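2-dehydro-3-deoxy-d-gluconate/2-dehydro-3-deoxy-phosphogluconate aldolase (Picrophilus torridus, PDB 4UXD) is an aldolase of the dihydrodipicolinate synthetase family, built as a barrel of parallel strands and helices and assembled from four chains. Local coordinates at residues L50-V59 with T228-H239. Numbering follows the deposited sequence.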
ATOM      1  N   LEU A  50     -27.076   7.275  26.498  1.00 41.36           N
ATOM      2  CA  LEU A  50     -26.812   7.353  25.068  1.00 42.33           C
ATOM      3  C   LEU A  50     -28.048   7.038  24.231  1.00 35.97           C
ATOM      4  O   LEU A  50     -28.367   7.754  23.269  1.00 31.23           O
ATOM      5  CB  LEU A  50     -25.679   6.391  24.695  1.00 42.31           C
ATOM      6  CG  LEU A  50     -25.411   6.233  23.191  1.00 42.66           C
ATOM      7  CD1 LEU A  50     -25.135   7.584  22.556  1.00 33.90           C
ATOM      8  CD2 LEU A  50     -24.257   5.269  22.934  1.00 37.36           C
ATOM      9  N   ILE A  51     -28.712   5.943  24.578  1.00 28.66           N
ATOM     10  CA  ILE A  51     -29.960   5.555  23.932  1.00 30.91           C
ATOM     11  C   ILE A  51     -30.992   6.677  24.004  1.00 37.86           C
ATOM     12  O   ILE A  51     -31.758   6.880  23.072  1.00 44.10           O
ATOM     13  CB  ILE A  51     -30.550   4.288  24.584  1.00 38.71           C
ATOM     14  CG1 ILE A  51     -29.693   3.075  24.239  1.00 33.69           C
ATOM     15  CG2 ILE A  51     -31.980   4.035  24.119  1.00 38.71           C
ATOM     16  CD1 ILE A  51     -29.898   1.911  25.151  1.00 36.00           C
ATOM     17  N   LYS A  52     -31.021   7.399  25.119  1.00 45.09           N
ATOM     18  CA  LYS A  52     -32.018   8.448  25.299  1.00 44.07           C
ATOM     19  C   LYS A  52     -31.620   9.707  24.531  1.00 41.62           C
ATOM     20  O   LYS A  52     -32.487  10.477  24.098  1.00 35.91           O
ATOM     21  CB  LYS A  52     -32.221   8.757  26.786  1.00 46.79           C
ATOM     22  CG  LYS A  52     -32.884   7.622  27.583  1.00 43.42           C
ATOM     23  CD  LYS A  52     -34.208   7.169  26.977  1.00 41.42           C
ATOM     24  CE  LYS A  52     -35.105   6.482  28.013  1.00 59.50           C
ATOM     25  NZ  LYS A  52     -34.563   5.199  28.551  1.00 65.21           N
ATOM     26  N   TYR A  53     -30.315   9.915  24.353  1.00 39.71           N
ATOM     27  CA  TYR A  53     -29.832  10.961  23.448  1.00 40.26           C
ATOM     28  C   TYR A  53     -30.146  10.658  21.984  1.00 40.89           C
ATOM     29  O   TYR A  53     -30.491  11.552  21.212  1.00 45.75           O
ATOM     30  CB  TYR A  53     -28.333  11.155  23.586  1.00 38.44           C
ATOM     31  CG  TYR A  53     -27.797  12.146  22.582  1.00 46.68           C
ATOM     32  CD1 TYR A  53     -27.919  13.513  22.806  1.00 35.28           C
ATOM     33  CD2 TYR A  53     -27.178  11.721  21.404  1.00 39.09           C
ATOM     34  CE1 TYR A  53     -27.439  14.431  21.905  1.00 37.58           C
ATOM     35  CE2 TYR A  53     -26.686  12.641  20.487  1.00 43.60           C
ATOM     36  CZ  TYR A  53     -26.823  14.001  20.740  1.00 45.59           C
ATOM     37  OH  TYR A  53     -26.347  14.934  19.833  1.00 33.29           O
ATOM     38  N   LEU A  54     -30.010   9.396  21.599  1.00 32.93           N
ATOM     39  CA  LEU A  54     -30.236   9.008  20.221  1.00 34.52           C
ATOM     40  C   LEU A  54     -31.695   9.167  19.868  1.00 33.06           C
ATOM     41  O   LEU A  54     -32.029   9.636  18.773  1.00 28.09           O
ATOM     42  CB  LEU A  54     -29.771   7.566  19.982  1.00 31.37           C
ATOM     43  CG  LEU A  54     -28.254   7.449  19.862  1.00 33.29           C
ATOM     44  CD1 LEU A  54     -27.770   6.020  20.011  1.00 34.57           C
ATOM     45  CD2 LEU A  54     -27.804   8.025  18.520  1.00 37.16           C
ATOM     46  N   GLU A  55     -32.565   8.777  20.799  1.00 33.96           N
ATOM     47  CA  GLU A  55     -33.998   8.901  20.588  1.00 30.26           C
ATOM     48  C   GLU A  55     -34.379  10.380  20.449  1.00 40.81           C
ATOM     49  O   GLU A  55     -35.185  10.750  19.582  1.00 27.38           O
ATOM     50  CB  GLU A  55     -34.749   8.228  21.723  1.00 25.83           C
ATOM     51  CG  GLU A  55     -34.661   6.706  21.653  1.00 41.70           C
ATOM     52  CD  GLU A  55     -35.246   5.981  22.860  1.00 45.44           C
ATOM     53  OE1 GLU A  55     -35.655   6.638  23.845  1.00 41.78           O
ATOM     54  OE2 GLU A  55     -35.291   4.733  22.810  1.00 42.80           O
ATOM     55  N   GLY A  56     -33.755  11.220  21.277  1.00 38.71           N
ATOM     56  CA  GLY A  56     -33.999  12.654  21.276  1.00 35.59           C
ATOM     57  C   GLY A  56     -33.757  13.353  19.943  1.00 42.63           C
ATOM     58  O   GLY A  56     -34.589  14.155  19.508  1.00 41.68           O
ATOM     59  N   ILE A  57     -32.627  13.062  19.301  1.00 34.62           N
ATOM     60  CA  ILE A  57     -32.306  13.630  17.984  1.00 28.55           C
ATOM     61  C   ILE A  57     -32.891  12.821  16.832  1.00 30.43           C
ATOM     62  O   ILE A  57     -32.592  13.091  15.680  1.00 40.82           O
ATOM     63  CB  ILE A  57     -30.781  13.738  17.761  1.00 38.67           C
ATOM     64  CG1 ILE A  57     -30.138  12.344  17.743  1.00 43.32           C
ATOM     65  CG2 ILE A  57     -30.149  14.640  18.837  1.00 42.79           C
ATOM     66  CD1 ILE A  57     -28.640  12.344  17.512  1.00 39.83           C
ATOM     67  N   ASN A  58     -33.719  11.832  17.147  1.00 31.97           N
ATOM     68  CA  ASN A  58     -34.473  11.073  16.145  1.00 31.98           C
ATOM     69  C   ASN A  58     -33.626  10.377  15.046  1.00 37.05           C
ATOM     70  O   ASN A  58     -33.936  10.462  13.843  1.00 39.77           O
ATOM     71  CB  ASN A  58     -35.505  11.994  15.493  1.00 29.51           C
ATOM     72  CG  ASN A  58     -36.551  11.232  14.702  1.00 35.15           C
ATOM     73  OD1 ASN A  58     -36.961  10.135  15.087  1.00 34.81           O
ATOM     74  ND2 ASN A  58     -36.962  11.796  13.566  1.00 37.10           N
ATOM     75  N   VAL A  59     -32.571   9.673  15.447  1.00 25.31           N
ATOM     76  CA  VAL A  59     -31.939   8.747  14.524  1.00 27.45           C
ATOM     77  C   VAL A  59     -32.992   7.670  14.274  1.00 31.25           C
ATOM     78  O   VAL A  59     -33.907   7.507  15.084  1.00 29.68           O
ATOM     79  CB  VAL A  59     -30.608   8.135  15.072  1.00 37.26           C
ATOM     80  CG1 VAL A  59     -29.641   9.231  15.528  1.00 29.77           C
ATOM     81  CG2 VAL A  59     -30.861   7.140  16.206  1.00 39.11           C
ATOM     82  N   THR A 228     -23.314  10.886  15.329  1.00 17.07           N
ATOM     83  CA  THR A 228     -24.641  10.974  15.932  1.00 30.89           C
ATOM     84  C   THR A 228     -24.629  10.540  17.407  1.00 32.26           C
ATOM     85  O   THR A 228     -25.607  10.731  18.112  1.00 19.57           O
ATOM     86  CB  THR A 228     -25.683  10.132  15.167  1.00 26.58           C
ATOM     87  OG1 THR A 228     -25.315   8.746  15.195  1.00 23.57           O
ATOM     88  CG2 THR A 228     -25.782  10.602  13.733  1.00 29.30           C
ATOM     89  N   ASN A 229     -23.516   9.980  17.871  1.00 21.78           N
ATOM     90  CA  ASN A 229     -23.387   9.610  19.267  1.00 29.02           C
ATOM     91  C   ASN A 229     -23.402  10.830  20.203  1.00 35.94           C
ATOM     92  O   ASN A 229     -23.600  10.688  21.407  1.00 33.01           O
ATOM     93  CB  ASN A 229     -22.098   8.812  19.484  1.00 28.23           C
ATOM     94  CG  ASN A 229     -22.231   7.369  19.077  1.00 25.87           C
ATOM     95  OD1 ASN A 229     -22.738   6.547  19.838  1.00 20.58           O
ATOM     96  ND2 ASN A 229     -21.768   7.044  17.871  1.00 23.73           N
ATOM     97  N   PHE A 230     -23.182  12.020  19.651  1.00 34.62           N
ATOM     98  CA  PHE A 230     -23.071  13.228  20.458  1.00 30.04           C
ATOM     99  C   PHE A 230     -23.308  14.496  19.642  1.00 30.27           C
ATOM    100  O   PHE A 230     -23.017  15.595  20.093  1.00 35.18           O
ATOM    101  CB  PHE A 230     -21.697  13.283  21.116  1.00 39.84           C
ATOM    102  CG  PHE A 230     -20.598  12.789  20.234  1.00 34.77           C
ATOM    103  CD1 PHE A 230     -20.051  13.606  19.267  1.00 36.41           C
ATOM    104  CD2 PHE A 230     -20.136  11.489  20.349  1.00 34.00           C
ATOM    105  CE1 PHE A 230     -19.052  13.136  18.447  1.00 38.41           C
ATOM    106  CE2 PHE A 230     -19.140  11.017  19.535  1.00 29.54           C
ATOM    107  CZ  PHE A 230     -18.595  11.836  18.585  1.00 31.13           C
ATOM    108  N   SER A 231     -23.860  14.336  18.449  1.00 31.87           N
ATOM    109  CA  SER A 231     -24.157  15.468  17.590  1.00 31.03           C
ATOM    110  C   SER A 231     -25.363  15.175  16.706  1.00 38.39           C
ATOM    111  O   SER A 231     -25.470  14.094  16.124  1.00 37.04           O
ATOM    112  CB  SER A 231     -22.943  15.813  16.737  1.00 26.39           C
ATOM    113  OG  SER A 231     -23.216  16.916  15.907  1.00 24.50           O
ATOM    114  N   ASP A 232     -26.276  16.138  16.624  1.00 35.45           N
ATOM    115  CA  ASP A 232     -27.466  16.005  15.792  1.00 46.87           C
ATOM    116  C   ASP A 232     -27.225  16.489  14.348  1.00 44.98           C
ATOM    117  O   ASP A 232     -28.119  16.393  13.496  1.00 36.43           O
ATOM    118  CB  ASP A 232     -28.623  16.793  16.414  1.00 47.09           C
ATOM    119  CG  ASP A 232     -28.354  18.301  16.441  1.00 52.40           C
ATOM    120  OD1 ASP A 232     -27.167  18.702  16.421  1.00 49.78           O
ATOM    121  OD2 ASP A 232     -29.325  19.085  16.484  1.00 41.88           O
ATOM    122  N   GLY A 233     -26.027  17.016  14.093  1.00 36.70           N
ATOM    123  CA  GLY A 233     -25.669  17.572  12.792  1.00 37.84           C
ATOM    124  C   GLY A 233     -26.071  16.718  11.603  1.00 36.01           C
ATOM    125  O   GLY A 233     -26.774  17.179  10.707  1.00 35.79           O
ATOM    126  N   ILE A 234     -25.640  15.464  11.602  1.00 37.95           N
ATOM    127  CA  ILE A 234     -25.998  14.540  10.538  1.00 34.56           C
ATOM    128  C   ILE A 234     -27.504  14.387  10.370  1.00 30.86           C
ATOM    129  O   ILE A 234     -27.976  14.231   9.248  1.00 33.95           O
ATOM    130  CB  ILE A 234     -25.377  13.148  10.779  1.00 37.34           C
ATOM    131  CG1 ILE A 234     -23.916  13.145  10.332  1.00 30.58           C
ATOM    132  CG2 ILE A 234     -26.152  12.032  10.042  1.00 25.58           C
ATOM    133  CD1 ILE A 234     -23.715  13.301   8.834  1.00 39.00           C
ATOM    134  N   VAL A 235     -28.267  14.423  11.458  1.00 28.54           N
ATOM    135  CA  VAL A 235     -29.709  14.181  11.344  1.00 37.34           C
ATOM    136  C   VAL A 235     -30.469  15.394  10.779  1.00 40.87           C
ATOM    137  O   VAL A 235     -31.376  15.228   9.949  1.00 30.24           O
ATOM    138  CB  VAL A 235     -30.318  13.781  12.688  1.00 35.58           C
ATOM    139  CG1 VAL A 235     -31.831  13.548  12.544  1.00 39.99           C
ATOM    140  CG2 VAL A 235     -29.642  12.532  13.200  1.00 28.61           C
ATOM    141  N   ARG A 236     -30.111  16.594  11.232  1.00 34.62           N
ATOM    142  CA  ARG A 236     -30.618  17.824  10.626  1.00 38.06           C
ATOM    143  C   ARG A 236     -30.375  17.778   9.124  1.00 38.14           C
ATOM    144  O   ARG A 236     -31.293  17.977   8.333  1.00 40.74           O
ATOM    145  CB  ARG A 236     -29.953  19.070  11.233  1.00 36.95           C
ATOM    146  CG  ARG A 236     -30.192  19.229  12.734  1.00 40.33           C
ATOM    147  CD  ARG A 236     -29.779  20.596  13.263  1.00 27.69           C
ATOM    148  NE  ARG A 236     -28.354  20.678  13.556  1.00 30.72           N
ATOM    149  CZ  ARG A 236     -27.451  21.348  12.841  1.00 41.11           C
ATOM    150  NH1 ARG A 236     -27.799  22.031  11.751  1.00 34.54           N
ATOM    151  NH2 ARG A 236     -26.177  21.338  13.228  1.00 37.80           N
ATOM    152  N   LEU A 237     -29.131  17.493   8.748  1.00 37.96           N
ATOM    153  CA  LEU A 237     -28.730  17.403   7.348  1.00 36.92           C
ATOM    154  C   LEU A 237     -29.688  16.558   6.526  1.00 34.03           C
ATOM    155  O   LEU A 237     -30.208  17.014   5.505  1.00 41.27           O
ATOM    156  CB  LEU A 237     -27.320  16.827   7.244  1.00 29.55           C
ATOM    157  CG  LEU A 237     -26.708  16.728   5.849  1.00 34.31           C
ATOM    158  CD1 LEU A 237     -25.207  16.712   5.980  1.00 33.76           C
ATOM    159  CD2 LEU A 237     -27.165  15.495   5.062  1.00 31.85           C
ATOM    160  N   TYR A 238     -29.918  15.328   6.969  1.00 36.45           N
ATOM    161  CA  TYR A 238     -30.777  14.384   6.250  1.00 36.25           C
ATOM    162  C   TYR A 238     -32.208  14.892   6.083  1.00 41.71           C
ATOM    163  O   TYR A 238     -32.834  14.651   5.051  1.00 42.17           O
ATOM    164  CB  TYR A 238     -30.795  13.035   6.973  1.00 34.70           C
ATOM    165  CG  TYR A 238     -31.708  12.002   6.347  1.00 34.17           C
ATOM    166  CD1 TYR A 238     -33.053  11.925   6.695  1.00 37.98           C
ATOM    167  CD2 TYR A 238     -31.225  11.104   5.409  1.00 34.80           C
ATOM    168  CE1 TYR A 238     -33.888  10.990   6.121  1.00 44.25           C
ATOM    169  CE2 TYR A 238     -32.052  10.155   4.833  1.00 47.16           C
ATOM    170  CZ  TYR A 238     -33.385  10.102   5.192  1.00 51.18           C
ATOM    171  OH  TYR A 238     -34.213   9.161   4.620  1.00 49.64           O
ATOM    172  N   HIS A 239     -32.727  15.586   7.094  1.00 40.58           N
ATOM    173  CA  HIS A 239     -34.110  16.052   7.045  1.00 49.32           C
ATOM    174  C   HIS A 239     -34.222  17.347   6.249  1.00 52.20           C
ATOM    175  O   HIS A 239     -35.217  17.581   5.564  1.00 63.89           O
ATOM    176  CB  HIS A 239     -34.671  16.226   8.459  1.00 38.84           C
ATOM    177  CG  HIS A 239     -34.995  14.928   9.126  1.00 40.81           C
ATOM    178  ND1 HIS A 239     -36.291  14.530   9.390  1.00 51.53           N
ATOM    179  CD2 HIS A 239     -34.200  13.920   9.549  1.00 41.94           C
ATOM    180  CE1 HIS A 239     -36.273  13.340   9.958  1.00 55.08           C
ATOM    181  NE2 HIS A 239     -35.018  12.945  10.068  1.00 46.89           N
TER
HETATM  182  O   HOH W   1     -33.528  10.442  10.959  1.00 26.42           O
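A water molecule joins Asn58 and His239 across the contact. It donates to Asn58 O at 2.9 Å and lies 3.0 Å from His239 NE2, at the edge of the imidazole and in its plane. The Asn58 and His239 side chains cross at about a right angle, ND2 of the first near CE1 of the second, their amide and ring planes 52° apart. Lys92 reaches Asn58 OD1 in a weak hydrogen bond and also binds Val59 O. Val235 CG1 packs 3.3 Å from Ile57 O, just past the end of helix 44-56, and Val235 CG2 meets Val59 CG1.

Ile57 points its CB at the other segment. Its CG2 rests 3.6 Å from Asp232 CB. A chi1 of 64° tucks CG1 of Ile57 in over its own backbone, and the extended chain carries CD1 to Thr228 O. The segments belong to the TIM-barrel fold of this family: helix 44-56 follows strand 27-31, and residues 228-232 lie between strand 222-224, which neighbours strand 27-31 in the sheet, and helix 233-240. Ser231 OG caps that helix weakly through Gly233 N.

Tyr53 points its ring at the backbone of residues 228-231. With chi1 at 175°, its side chain extends away from its own N, and Tyr53 CE2 comes 3.2 Å from Thr228 O, which lies at the ring edge, near its plane. The hydroxyl lies close to Ser231 N, but the angle is too poor for a hydrogen bond. Leu54 CD2 approaches Thr228 O at 3.5 Å. Leu50 sets CD1 3.6 Å from Asn229 O and CD2 beside Asn229 OD1, which accepts from Ile33 N, while Asn229 ND2 binds Gly226 O and Pro31 O.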